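Long-range contacts in galectin (Danio rerio, PDB 6E20), which binds beta-galactoside-bearing glycans as a galectin and probably takes part in innate immune recognition of a viral envelope glycoprotein: residues Thr18-Pro23 against Asp82-Ile87; Ile89-Glu94 against Glu115-Met120; Asp26-Ala31 against Phe49-Asp54; Asp74-Phe79 against Leu100-Glu105. One frame throughout, in Å; residues are numbered along the deposited sequence.

Interaction 1 (Thr18-Pro23 against Asp82-Ile87); sequences TITGVP and DKEFQI
F85 CG stands between its backbone N and carbonyl carbon (chi1 64°), and the ring beyond it lies over G21 on the neighbouring strand. G21 CA makes a CH-pi contact 4.0 Å from the centroid of the F85 ring, and G21 O sits over the same ring, offset toward its rim. G21 has no side chain, and the ring rests directly on its backbone. P23 CD meets the ring edge, 3.7 Å from F85 CD2. Beneath these side chains, 18-23 and 85-87 run antiparallel, and both I19-I87 and G21-F85 are hydrogen-bonded pairs. The bond from F85 N to G21 O is short, 2.7 Å, and nearly straight at 169°. The non-hydrogen-bonded pair T20-Q86 turns its side chains to the other face, where Q86 NE2 gives T20 OG1 a weak bond of 3.4 Å and T20 CG2 packs against the E84 carboxylate. Ahead of strand 85-91, D82 N bonds to P23 O at 2.9 Å from above the carbonyl plane, while D82 OD1 forms a salt bridge with R127. The two faces thus differ: I19, F85 and I87 supply the apolar inner layer of the galectin sandwich, and T18, T20, E84 and Q86 a more polar outer surface.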
loop_
_atom_site.group_PDB
_atom_site.type_symbol
_atom_site.label_atom_id
_atom_site.label_comp_id
_atom_site.label_asym_id
_atom_site.label_seq_id
_atom_site.Cartn_x
_atom_site.Cartn_y
_atom_site.Cartn_z
ATOM N N THR B 18 -6.695 -7.234 0.271
ATOM C CA THR B 18 -6.256 -7.940 -0.958
ATOM C C THR B 18 -4.785 -7.599 -1.180
ATOM O O THR B 18 -4.473 -6.413 -1.240
ATOM C CB THR B 18 -7.166 -7.626 -2.147
ATOM O OG1 THR B 18 -8.500 -7.994 -1.766
ATOM C CG2 THR B 18 -6.790 -8.397 -3.392
ATOM N N ILE B 19 -3.922 -8.614 -1.184
ATOM C CA ILE B 19 -2.450 -8.456 -1.391
ATOM C C ILE B 19 -2.126 -9.114 -2.717
ATOM O O ILE B 19 -2.476 -10.308 -2.874
ATOM C CB ILE B 19 -1.629 -9.071 -0.239
ATOM C CG1 ILE B 19 -1.947 -8.392 1.100
ATOM C CG2 ILE B 19 -0.132 -9.008 -0.553
ATOM C CD1 ILE B 19 -1.557 -9.195 2.314
ATOM N N THR B 20 -1.543 -8.341 -3.630
ATOM C CA THR B 20 -1.025 -8.824 -4.933
ATOM C C THR B 20 0.497 -8.754 -4.889
ATOM O O THR B 20 1.044 -7.695 -4.555
ATOM C CB THR B 20 -1.558 -8.010 -6.115
ATOM O OG1 THR B 20 -2.933 -7.778 -5.817
ATOM C CG2 THR B 20 -1.408 -8.735 -7.432
ATOM N N GLY B 21 1.134 -9.859 -5.226
ATOM C CA GLY B 21 2.586 -10.009 -5.126
ATOM C C GLY B 21 3.089 -11.109 -6.016
ATOM O O GLY B 21 2.276 -11.856 -6.588
ATOM N N VAL B 22 4.410 -11.171 -6.134
ATOM C CA VAL B 22 5.151 -12.239 -6.859
ATOM C C VAL B 22 6.334 -12.614 -5.987
ATOM O O VAL B 22 7.142 -11.737 -5.659
ATOM C CB VAL B 22 5.631 -11.741 -8.227
ATOM C CG1 VAL B 22 6.267 -12.860 -9.034
ATOM C CG2 VAL B 22 4.525 -11.047 -9.003
ATOM N N PRO B 23 6.465 -13.894 -5.571
ATOM C CA PRO B 23 7.651 -14.309 -4.844
ATOM C C PRO B 23 8.831 -14.069 -5.796
ATOM O O PRO B 23 8.663 -14.287 -6.970
ATOM C CB PRO B 23 7.423 -15.788 -4.507
ATOM C CG PRO B 23 5.954 -16.037 -4.788
ATOM C CD PRO B 23 5.537 -15.007 -5.813
ATOM N N ASP B 82 8.440 -16.596 -8.713
ATOM C CA ASP B 82 8.244 -15.686 -9.874
ATOM C C ASP B 82 6.817 -15.759 -10.445
ATOM O O ASP B 82 6.639 -15.316 -11.581
ATOM C CB ASP B 82 9.224 -15.986 -11.012
ATOM C CG ASP B 82 9.453 -14.786 -11.923
ATOM O OD1 ASP B 82 9.234 -13.660 -11.484
ATOM O OD2 ASP B 82 9.853 -14.985 -13.063
ATOM N N LYS B 83 5.825 -16.274 -9.715
ATOM C CA LYS B 83 4.426 -16.304 -10.224
ATOM C C LYS B 83 3.569 -15.394 -9.367
ATOM O O LYS B 83 3.647 -15.530 -8.131
ATOM C CB LYS B 83 3.894 -17.734 -10.250
ATOM C CG LYS B 83 4.446 -18.523 -11.425
ATOM C CD LYS B 83 4.116 -17.817 -12.746
ATOM C CE LYS B 83 5.348 -17.641 -13.588
ATOM N NZ LYS B 83 6.067 -18.929 -13.709
ATOM N N GLU B 84 2.809 -14.505 -10.005
ATOM C CA GLU B 84 1.898 -13.565 -9.305
ATOM C C GLU B 84 0.884 -14.365 -8.493
ATOM O O GLU B 84 0.423 -15.400 -8.980
ATOM C CB GLU B 84 1.132 -12.635 -10.243
ATOM C CG GLU B 84 0.185 -11.716 -9.467
ATOM C CD GLU B 84 -0.524 -10.644 -10.276
ATOM O OE1 GLU B 84 -1.754 -10.708 -10.361
ATOM O OE2 GLU B 84 0.150 -9.759 -10.802
ATOM N N PHE B 85 0.577 -13.888 -7.293
ATOM C CA PHE B 85 -0.518 -14.398 -6.440
ATOM C C PHE B 85 -1.361 -13.214 -5.966
ATOM O O PHE B 85 -0.879 -12.041 -5.941
ATOM C CB PHE B 85 0.018 -15.162 -5.230
ATOM C CG PHE B 85 0.814 -14.292 -4.296
ATOM C CD1 PHE B 85 0.188 -13.422 -3.413
ATOM C CD2 PHE B 85 2.197 -14.289 -4.348
ATOM C CE1 PHE B 85 0.927 -12.593 -2.582
ATOM C CE2 PHE B 85 2.933 -13.461 -3.510
ATOM C CZ PHE B 85 2.300 -12.612 -2.636
ATOM N N GLN B 86 -2.591 -13.552 -5.597
ATOM C CA GLN B 86 -3.538 -12.673 -4.891
ATOM C C GLN B 86 -4.053 -13.442 -3.669
ATOM O O GLN B 86 -4.454 -14.611 -3.825
ATOM C CB GLN B 86 -4.628 -12.176 -5.839
ATOM C CG GLN B 86 -5.161 -10.825 -5.399
ATOM C CD GLN B 86 -6.129 -10.211 -6.381
ATOM O OE1 GLN B 86 -7.311 -10.553 -6.398
ATOM N NE2 GLN B 86 -5.643 -9.248 -7.148
ATOM N N ILE B 87 -3.882 -12.833 -2.498
ATOM C CA ILE B 87 -4.329 -13.313 -1.155
ATOM C C ILE B 87 -5.349 -12.310 -0.606
ATOM O O ILE B 87 -5.142 -11.080 -0.762
ATOM C CB ILE B 87 -3.119 -13.444 -0.218
ATOM C CG1 ILE B 87 -2.132 -14.502 -0.713
ATOM C CG2 ILE B 87 -3.541 -13.701 1.217
ATOM C CD1 ILE B 87 -0.764 -14.391 -0.049
#

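Interaction 2 (Ile89-Glu94 against Glu115-Met120); sequences ITFTNE and EKYKYM
F91 and Y117 meet ring to ring at F91 CE2 and Y117 CE2, 3.7 Å apart. Their planes are inclined at 36° and the centroids lie 5.6 Å apart, an oblique pairing in which F91 CE2 and CZ meet Y117 CD2 and CE2. F91 CZ also lies 3.5 Å from E115 O, and K116 N comes to the edge of the phenyl ring, which therefore packs on backbone as well as on the tyrosine. Farther out, the N93 amide and the E115 side chain cross obliquely, with E115 CG 3.8 Å from N93 CG. What sets the aromatic pair is partly torsional: F91 CG stands between its backbone N and carbonyl carbon (chi1 79°). The phenol of Y117 is fixed at its far end by a hydrogen bond between its OH and N110 ND2, and its ring also meets that of H36. F11 and F96 add further rings around F91. No backbone hydrogen bond joins the two segments, since they belong to different sheets of the galectin beta-sandwich. Strand 85-91, beside 16-23 and 95-99, brings F91 into the space between the layers; strand 116-124, paired here with 9-12, brings Y117 from the facing sheet.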
loop_
_atom_site.group_PDB
_atom_site.type_symbol
_atom_site.label_atom_id
_atom_site.label_comp_id
_atom_site.label_asym_id
_atom_site.label_seq_id
_atom_site.Cartn_x
_atom_site.Cartn_y
_atom_site.Cartn_z
ATOM N N ILE B 89 -7.503 -11.341 3.007
ATOM C CA ILE B 89 -7.557 -11.510 4.485
ATOM C C ILE B 89 -8.762 -10.729 4.981
ATOM O O ILE B 89 -8.823 -9.508 4.729
ATOM C CB ILE B 89 -6.248 -11.065 5.164
ATOM C CG1 ILE B 89 -5.061 -11.803 4.542
ATOM C CG2 ILE B 89 -6.303 -11.249 6.685
ATOM C CD1 ILE B 89 -3.761 -11.538 5.224
ATOM N N THR B 90 -9.682 -11.448 5.619
ATOM C CA THR B 90 -10.824 -10.915 6.381
ATOM C C THR B 90 -10.542 -11.147 7.867
ATOM O O THR B 90 -9.992 -12.204 8.210
ATOM C CB THR B 90 -12.095 -11.662 5.965
ATOM O OG1 THR B 90 -12.196 -11.568 4.543
ATOM C CG2 THR B 90 -13.325 -11.091 6.617
ATOM N N PHE B 91 -10.951 -10.263 8.760
ATOM C CA PHE B 91 -10.909 -10.652 10.191
ATOM C C PHE B 91 -12.075 -10.109 10.992
ATOM O O PHE B 91 -12.762 -9.150 10.598
ATOM C CB PHE B 91 -9.591 -10.270 10.864
ATOM C CG PHE B 91 -9.429 -8.835 11.280
ATOM C CD1 PHE B 91 -9.299 -7.835 10.328
ATOM C CD2 PHE B 91 -9.266 -8.507 12.615
ATOM C CE1 PHE B 91 -9.074 -6.518 10.712
ATOM C CE2 PHE B 91 -9.031 -7.193 12.997
ATOM C CZ PHE B 91 -8.936 -6.200 12.045
ATOM N N THR B 92 -12.226 -10.768 12.132
ATOM C CA THR B 92 -13.242 -10.540 13.172
ATOM C C THR B 92 -12.434 -10.423 14.457
ATOM O O THR B 92 -11.230 -10.756 14.401
ATOM C CB THR B 92 -14.247 -11.703 13.176
ATOM O OG1 THR B 92 -13.503 -12.896 13.444
ATOM C CG2 THR B 92 -14.984 -11.869 11.863
ATOM N N ASN B 93 -13.064 -10.039 15.566
ATOM C CA ASN B 93 -12.419 -10.058 16.904
ATOM C C ASN B 93 -11.777 -11.434 17.117
ATOM O O ASN B 93 -10.738 -11.509 17.802
ATOM C CB ASN B 93 -13.424 -9.799 18.029
ATOM C CG ASN B 93 -14.055 -8.426 17.967
ATOM O OD1 ASN B 93 -13.968 -7.663 18.927
ATOM N ND2 ASN B 93 -14.706 -8.104 16.862
ATOM N N GLU B 94 -12.395 -12.493 16.586
ATOM C CA GLU B 94 -12.023 -13.905 16.900
ATOM C C GLU B 94 -10.870 -14.370 15.995
ATOM O O GLU B 94 -9.939 -15.022 16.519
ATOM C CB GLU B 94 -13.226 -14.843 16.764
ATOM C CG GLU B 94 -14.371 -14.536 17.731
ATOM C CD GLU B 94 -15.201 -13.311 17.381
ATOM O OE1 GLU B 94 -15.372 -13.018 16.175
ATOM O OE2 GLU B 94 -15.664 -12.650 18.319
ATOM N N GLU B 115 -9.570 -4.737 17.000
ATOM C CA GLU B 115 -10.495 -4.578 15.849
ATOM C C GLU B 115 -9.879 -3.667 14.778
ATOM O O GLU B 115 -10.522 -3.509 13.729
ATOM C CB GLU B 115 -11.835 -4.015 16.333
ATOM C CG GLU B 115 -12.666 -5.060 17.066
ATOM C CD GLU B 115 -13.855 -4.516 17.836
ATOM O OE1 GLU B 115 -14.822 -4.104 17.180
ATOM O OE2 GLU B 115 -13.790 -4.489 19.087
ATOM N N LYS B 116 -8.684 -3.115 15.010
ATOM C CA LYS B 116 -8.003 -2.242 14.019
ATOM C C LYS B 116 -6.487 -2.396 14.118
ATOM O O LYS B 116 -5.967 -2.294 15.218
ATOM C CB LYS B 116 -8.402 -0.786 14.260
ATOM C CG LYS B 116 -8.004 0.193 13.163
ATOM C CD LYS B 116 -8.598 1.575 13.368
ATOM C CE LYS B 116 -8.017 2.299 14.570
ATOM N NZ LYS B 116 -8.826 3.489 14.919
ATOM N N TYR B 117 -5.827 -2.565 12.968
ATOM C CA TYR B 117 -4.356 -2.706 12.817
ATOM C C TYR B 117 -3.853 -1.693 11.777
ATOM O O TYR B 117 -4.393 -1.657 10.673
ATOM C CB TYR B 117 -4.044 -4.159 12.444
ATOM C CG TYR B 117 -4.380 -5.132 13.547
ATOM C CD1 TYR B 117 -3.728 -5.041 14.762
ATOM C CD2 TYR B 117 -5.352 -6.110 13.397
ATOM C CE1 TYR B 117 -4.003 -5.910 15.796
ATOM C CE2 TYR B 117 -5.636 -7.003 14.425
ATOM C CZ TYR B 117 -4.964 -6.894 15.633
ATOM O OH TYR B 117 -5.231 -7.719 16.692
ATOM N N LYS B 118 -2.853 -0.886 12.140
ATOM C CA LYS B 118 -2.329 0.234 11.312
ATOM C C LYS B 118 -0.847 -0.008 10.958
ATOM O O LYS B 118 -0.209 0.917 10.376
ATOM C CB LYS B 118 -2.591 1.546 12.051
ATOM C CG LYS B 118 -4.075 1.880 12.160
ATOM C CD LYS B 118 -4.421 2.994 13.132
ATOM C CE LYS B 118 -3.514 4.197 13.033
ATOM N NZ LYS B 118 -4.022 5.316 13.863
ATOM N N TYR B 119 -0.345 -1.217 11.213
ATOM C CA TYR B 119 1.034 -1.638 10.864
ATOM C C TYR B 119 0.992 -2.853 9.924
ATOM O O TYR B 119 0.410 -3.887 10.273
ATOM C CB TYR B 119 1.820 -1.875 12.156
ATOM C CG TYR B 119 3.217 -2.367 11.919
ATOM C CD1 TYR B 119 4.278 -1.504 11.723
ATOM C CD2 TYR B 119 3.454 -3.720 11.831
ATOM C CE1 TYR B 119 5.555 -1.984 11.478
ATOM C CE2 TYR B 119 4.722 -4.213 11.597
ATOM C CZ TYR B 119 5.775 -3.344 11.417
ATOM O OH TYR B 119 7.003 -3.894 11.193
ATOM N N MET B 120 1.564 -2.735 8.724
ATOM C CA MET B 120 1.723 -3.886 7.786
ATOM C C MET B 120 3.174 -3.914 7.291
ATOM O O MET B 120 3.719 -2.876 6.877
ATOM C CB MET B 120 0.775 -3.829 6.585
ATOM C CG MET B 120 -0.673 -4.020 6.949
ATOM S SD MET B 120 -1.735 -4.145 5.483
ATOM C CE MET B 120 -1.935 -2.424 5.031
#

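Interaction 3 (Asp26-Ala31 against Phe49-Asp54); sequences DSTNFA and FDAHGD
T28 O receives D50 N in a nearly straight bond of 2.9 Å (175° at the hydrogen), lying in the carbonyl plane on a lone pair, and takes a weak second bond from F49 N. The F49 side chain points toward 27-29 and packs against them. Its ring presents an edge to the T28 carbonyl carbon and N29 N, while S27 OG lies obliquely, 3.4 Å from F49 CE2. That hydroxyl is itself bonded to E125 O. Deeper in, F49 CE2 comes to the edge of the F30 ring, 4.2 Å from F30 CE1. The contact ties the approach to strand 30-34 to the loop following strand 40-47, a loop that in the galectin carbohydrate-recognition domain borders the sugar site. The loop makes a type I' turn from A51 to D54, with H52 and G53 at its corners in positive-phi conformations. On its near side A51 CB packs 3.8 Å from N29 CB. H52, a residue of the glycan pocket whose side chain touches the bound galactose, stands with its ring nearly perpendicular to the N29 amide. D54 closes the turn and forms salt bridges from OD2 to R48 and from OD1 to R73, two more pocket residues.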
loop_
_atom_site.group_PDB
_atom_site.type_symbol
_atom_site.label_atom_id
_atom_site.label_comp_id
_atom_site.label_asym_id
_atom_site.label_seq_id
_atom_site.Cartn_x
_atom_site.Cartn_y
_atom_site.Cartn_z
ATOM N N ASP B 26 14.114 -16.552 -6.658
ATOM C CA ASP B 26 14.976 -17.354 -5.759
ATOM C C ASP B 26 14.398 -17.345 -4.345
ATOM O O ASP B 26 15.134 -17.689 -3.407
ATOM C CB ASP B 26 16.419 -16.818 -5.763
ATOM C CG ASP B 26 16.599 -15.450 -5.114
ATOM O OD1 ASP B 26 15.600 -14.698 -4.963
ATOM O OD2 ASP B 26 17.740 -15.151 -4.774
ATOM N N SER B 27 13.111 -17.045 -4.188
ATOM C CA SER B 27 12.464 -16.978 -2.851
ATOM C C SER B 27 12.598 -18.306 -2.092
ATOM O O SER B 27 12.326 -19.369 -2.672
ATOM C CB SER B 27 11.028 -16.540 -2.976
ATOM O OG SER B 27 10.434 -16.377 -1.695
ATOM N N THR B 28 13.029 -18.253 -0.825
ATOM C CA THR B 28 13.013 -19.405 0.104
ATOM C C THR B 28 11.738 -19.304 0.930
ATOM O O THR B 28 11.242 -20.326 1.392
ATOM C CB THR B 28 14.261 -19.464 1.005
ATOM O OG1 THR B 28 14.232 -18.365 1.921
ATOM C CG2 THR B 28 15.547 -19.450 0.211
ATOM N N ASN B 29 11.274 -18.087 1.150
ATOM C CA ASN B 29 10.109 -17.801 2.014
ATOM C C ASN B 29 9.807 -16.304 1.944
ATOM O O ASN B 29 10.692 -15.511 1.468
ATOM C CB ASN B 29 10.360 -18.280 3.452
ATOM C CG ASN B 29 11.230 -17.355 4.271
ATOM O OD1 ASN B 29 12.409 -17.145 3.945
ATOM N ND2 ASN B 29 10.637 -16.760 5.299
ATOM N N PHE B 30 8.645 -15.913 2.467
ATOM C CA PHE B 30 8.257 -14.489 2.627
ATOM C C PHE B 30 7.195 -14.414 3.700
ATOM O O PHE B 30 6.659 -15.472 4.035
ATOM C CB PHE B 30 7.788 -13.858 1.310
ATOM C CG PHE B 30 6.525 -14.419 0.712
ATOM C CD1 PHE B 30 6.570 -15.459 -0.205
ATOM C CD2 PHE B 30 5.282 -13.875 1.025
ATOM C CE1 PHE B 30 5.405 -15.962 -0.773
ATOM C CE2 PHE B 30 4.113 -14.384 0.471
ATOM C CZ PHE B 30 4.178 -15.411 -0.447
ATOM N N ALA B 31 6.933 -13.226 4.231
ATOM C CA ALA B 31 5.974 -13.065 5.346
ATOM C C ALA B 31 5.209 -11.756 5.193
ATOM O O ALA B 31 5.809 -10.734 4.789
ATOM C CB ALA B 31 6.670 -13.153 6.687
ATOM N N PHE B 49 8.864 -21.783 0.897
ATOM C CA PHE B 49 9.289 -22.686 -0.199
ATOM C C PHE B 49 10.224 -23.719 0.424
ATOM O O PHE B 49 9.993 -24.953 0.295
ATOM C CB PHE B 49 9.973 -21.909 -1.331
ATOM C CG PHE B 49 9.037 -20.966 -2.036
ATOM C CD1 PHE B 49 8.112 -21.460 -2.947
ATOM C CD2 PHE B 49 9.006 -19.614 -1.714
ATOM C CE1 PHE B 49 7.199 -20.614 -3.555
ATOM C CE2 PHE B 49 8.117 -18.764 -2.344
ATOM C CZ PHE B 49 7.195 -19.269 -3.251
ATOM N N ASP B 50 11.216 -23.210 1.149
ATOM C CA ASP B 50 12.231 -24.037 1.840
ATOM C C ASP B 50 13.015 -23.146 2.805
ATOM O O ASP B 50 13.997 -22.479 2.351
ATOM C CB ASP B 50 13.131 -24.711 0.807
ATOM C CG ASP B 50 13.856 -25.946 1.309
ATOM O OD1 ASP B 50 13.864 -26.166 2.514
ATOM O OD2 ASP B 50 14.386 -26.692 0.469
ATOM N N ALA B 51 12.605 -23.111 4.077
ATOM C CA ALA B 51 13.226 -22.264 5.123
ATOM C C ALA B 51 12.803 -22.784 6.506
ATOM O O ALA B 51 11.654 -23.350 6.556
ATOM C CB ALA B 51 12.824 -20.829 4.876
ATOM N N HIS B 52 13.662 -22.686 7.549
ATOM C CA HIS B 52 13.343 -23.034 8.977
ATOM C C HIS B 52 13.050 -24.544 9.064
ATOM O O HIS B 52 12.372 -24.964 10.031
ATOM C CB HIS B 52 12.230 -22.082 9.469
ATOM C CG HIS B 52 12.579 -20.668 9.163
ATOM N ND1 HIS B 52 13.750 -20.074 9.595
ATOM C CD2 HIS B 52 11.939 -19.750 8.400
ATOM C CE1 HIS B 52 13.796 -18.828 9.138
ATOM N NE2 HIS B 52 12.696 -18.603 8.403
ATOM N N GLY B 53 13.556 -25.321 8.094
ATOM C CA GLY B 53 13.355 -26.781 7.995
ATOM C C GLY B 53 11.989 -27.161 7.421
ATOM O O GLY B 53 11.676 -28.348 7.448
ATOM N N ASP B 54 11.202 -26.196 6.923
ATOM C CA ASP B 54 9.897 -26.451 6.250
ATOM C C ASP B 54 10.035 -26.278 4.735
ATOM O O ASP B 54 10.657 -25.279 4.315
ATOM C CB ASP B 54 8.810 -25.503 6.749
ATOM C CG ASP B 54 8.406 -25.763 8.194
ATOM O OD1 ASP B 54 7.922 -26.866 8.477
ATOM O OD2 ASP B 54 8.568 -24.855 9.018
#

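Interaction 4 (Asp74-Phe79 against Leu100-Glu105); sequences DDNFPF and LPDGSE
P78 and L100 cross at about a right angle, with P78 CG 4.0 Å from L100 CB. The same proline corner, CG, lies 3.8 Å from P101 CD, and those two pyrrolidine rings also cross nearly perpendicularly. D102 meets the same ring at CB and CG, OD2 lying 3.6 Å from P78 CB. P78 thus touches three successive residues of the opposing turn, and is itself the centre of an inverse gamma turn. L100 divides its two branches. CD2 meets F79 CZ at 3.9 Å, the leucine crossing the phenylalanine at about a right angle, while CD1 lies toward the N76 amide. N76 and D102 reach toward each other tip to tip, amide and carboxylate nearly coplanar, although the amide's orientation and its crowding against S104 leave the details doubtful. Each segment is braced from within by an Asx turn: D74 OD1 accepts from N76 N at 2.7 Å, and D102 OD1 accepts from S104 N at 3.1 Å, both donors lying above the carboxylate plane. A water joins the segments beyond N76, donating to D74 OD2 at 2.5 Å and to E105 O. On the inner side, L100 and F79 pack onto I58, and F79 meets the F85 ring edge-to-face. The arrangement is that of a beta-hairpin tip, a type I turn from L100 to G103 with a G1 bulge at G103, linking strands 95-99 and 105-109 and packed against the long connection that carries the galectin chain from strand 72-74 in one sheet to strand 85-91 in the other.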
loop_
_atom_site.group_PDB
_atom_site.type_symbol
_atom_site.label_atom_id
_atom_site.label_comp_id
_atom_site.label_asym_id
_atom_site.label_seq_id
_atom_site.Cartn_x
_atom_site.Cartn_y
_atom_site.Cartn_z
ATOM N N ASP B 74 0.085 -25.100 7.648
ATOM C CA ASP B 74 -0.765 -25.586 6.542
ATOM C C ASP B 74 0.128 -26.100 5.414
ATOM O O ASP B 74 1.051 -25.394 5.021
ATOM C CB ASP B 74 -1.728 -24.513 6.050
ATOM C CG ASP B 74 -2.874 -25.171 5.312
ATOM O OD1 ASP B 74 -2.629 -26.235 4.722
ATOM O OD2 ASP B 74 -3.983 -24.648 5.373
ATOM N N ASP B 75 -0.212 -27.287 4.915
ATOM C CA ASP B 75 0.461 -28.020 3.822
ATOM C C ASP B 75 -0.076 -27.501 2.479
ATOM O O ASP B 75 0.544 -27.753 1.440
ATOM C CB ASP B 75 0.265 -29.520 4.065
ATOM C CG ASP B 75 1.204 -30.423 3.286
ATOM O OD1 ASP B 75 2.429 -30.343 3.521
ATOM O OD2 ASP B 75 0.702 -31.207 2.446
ATOM N N ASN B 76 -1.191 -26.781 2.481
ATOM C CA ASN B 76 -1.750 -26.147 1.259
ATOM C C ASN B 76 -0.819 -25.009 0.814
ATOM O O ASN B 76 -0.609 -24.093 1.598
ATOM C CB ASN B 76 -3.169 -25.666 1.542
ATOM C CG ASN B 76 -3.809 -25.000 0.350
ATOM O OD1 ASN B 76 -3.362 -25.174 -0.784
ATOM N ND2 ASN B 76 -4.865 -24.246 0.603
ATOM N N PHE B 77 -0.229 -25.091 -0.374
ATOM C CA PHE B 77 0.871 -24.195 -0.815
ATOM C C PHE B 77 0.737 -23.857 -2.291
ATOM O O PHE B 77 1.512 -24.348 -3.104
ATOM C CB PHE B 77 2.245 -24.816 -0.565
ATOM C CG PHE B 77 3.376 -23.822 -0.496
ATOM C CD1 PHE B 77 3.608 -23.082 0.662
ATOM C CD2 PHE B 77 4.259 -23.672 -1.561
ATOM C CE1 PHE B 77 4.665 -22.179 0.722
ATOM C CE2 PHE B 77 5.304 -22.763 -1.495
ATOM C CZ PHE B 77 5.514 -22.025 -0.353
ATOM N N PRO B 78 -0.195 -22.962 -2.676
ATOM C CA PRO B 78 -0.360 -22.585 -4.076
ATOM C C PRO B 78 0.462 -21.329 -4.387
ATOM O O PRO B 78 -0.101 -20.394 -4.930
ATOM C CB PRO B 78 -1.870 -22.308 -4.141
ATOM C CG PRO B 78 -2.139 -21.646 -2.798
ATOM C CD PRO B 78 -1.185 -22.300 -1.814
ATOM N N PHE B 79 1.726 -21.294 -3.964
ATOM C CA PHE B 79 2.688 -20.238 -4.358
ATOM C C PHE B 79 3.767 -20.859 -5.223
ATOM O O PHE B 79 4.142 -22.021 -4.994
ATOM C CB PHE B 79 3.323 -19.547 -3.152
ATOM C CG PHE B 79 2.281 -18.976 -2.229
ATOM C CD1 PHE B 79 1.633 -17.793 -2.551
ATOM C CD2 PHE B 79 1.932 -19.633 -1.057
ATOM C CE1 PHE B 79 0.664 -17.262 -1.711
ATOM C CE2 PHE B 79 0.954 -19.105 -0.224
ATOM C CZ PHE B 79 0.319 -17.929 -0.562
ATOM N N LEU B 100 -6.547 -18.056 -0.046
ATOM C CA LEU B 100 -5.351 -18.279 -0.877
ATOM C C LEU B 100 -5.757 -18.227 -2.341
ATOM O O LEU B 100 -6.946 -18.320 -2.637
ATOM C CB LEU B 100 -4.798 -19.643 -0.492
ATOM C CG LEU B 100 -4.225 -19.685 0.914
ATOM C CD1 LEU B 100 -3.649 -21.055 1.203
ATOM C CD2 LEU B 100 -3.177 -18.598 1.085
ATOM N N PRO B 101 -4.772 -18.106 -3.271
ATOM C CA PRO B 101 -5.042 -18.025 -4.707
ATOM C C PRO B 101 -6.008 -19.112 -5.190
ATOM O O PRO B 101 -6.925 -18.793 -5.898
ATOM C CB PRO B 101 -3.680 -18.229 -5.387
ATOM C CG PRO B 101 -2.658 -17.867 -4.333
ATOM C CD PRO B 101 -3.330 -18.056 -2.983
ATOM N N ASP B 102 -5.795 -20.360 -4.769
ATOM C CA ASP B 102 -6.589 -21.517 -5.250
ATOM C C ASP B 102 -7.933 -21.594 -4.506
ATOM O O ASP B 102 -8.519 -22.677 -4.500
ATOM C CB ASP B 102 -5.775 -22.807 -5.113
ATOM C CG ASP B 102 -5.502 -23.191 -3.669
ATOM O OD1 ASP B 102 -5.950 -22.437 -2.785
ATOM O OD2 ASP B 102 -4.811 -24.214 -3.443
ATOM N N GLY B 103 -8.396 -20.512 -3.875
ATOM C CA GLY B 103 -9.726 -20.455 -3.227
ATOM C C GLY B 103 -9.759 -21.164 -1.876
ATOM O O GLY B 103 -10.766 -21.025 -1.158
ATOM N N SER B 104 -8.697 -21.879 -1.501
ATOM C CA SER B 104 -8.585 -22.553 -0.183
ATOM C C SER B 104 -8.418 -21.498 0.918
ATOM O O SER B 104 -8.139 -20.331 0.580
ATOM C CB SER B 104 -7.459 -23.522 -0.182
ATOM O OG SER B 104 -6.246 -22.839 -0.438
ATOM N N GLU B 105 -8.609 -21.885 2.181
ATOM C CA GLU B 105 -8.677 -20.937 3.333
ATOM C C GLU B 105 -7.773 -21.385 4.475
ATOM O O GLU B 105 -7.608 -22.608 4.656
ATOM C CB GLU B 105 -10.084 -20.845 3.922
ATOM C CG GLU B 105 -11.058 -20.148 3.016
ATOM C CD GLU B 105 -12.481 -20.145 3.535
ATOM O OE1 GLU B 105 -12.737 -20.718 4.629
ATOM O OE2 GLU B 105 -13.309 -19.539 2.868
HETATM O O HOH W 1 -5.393 -24.054 3.383
#

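In the fold
Interaction 1 is the one contact made by pairing within a sheet, and backbone hydrogen bonds dominate it; interaction 2 joins strands of the two facing sheets through aromatic rings. Both draw on strand 85-91, at centres about 20 Å apart. Interactions 3 and 4 link loops, where isolated bonds, turns and a water replace regular pairing, yet their inner ends merge with interaction 1. F30 and F49 reach P23, F79 and P101 reach F85, and F49 also meets F77, making a continuous apolar cluster. Interaction 2 touches neither loop contact. The buried side chains of interactions 1, 2 and 4 are aromatic or aliphatic; exposed Q86, E115, H52 and D102 are polar. Interaction 3 alone includes a glycan-pocket residue.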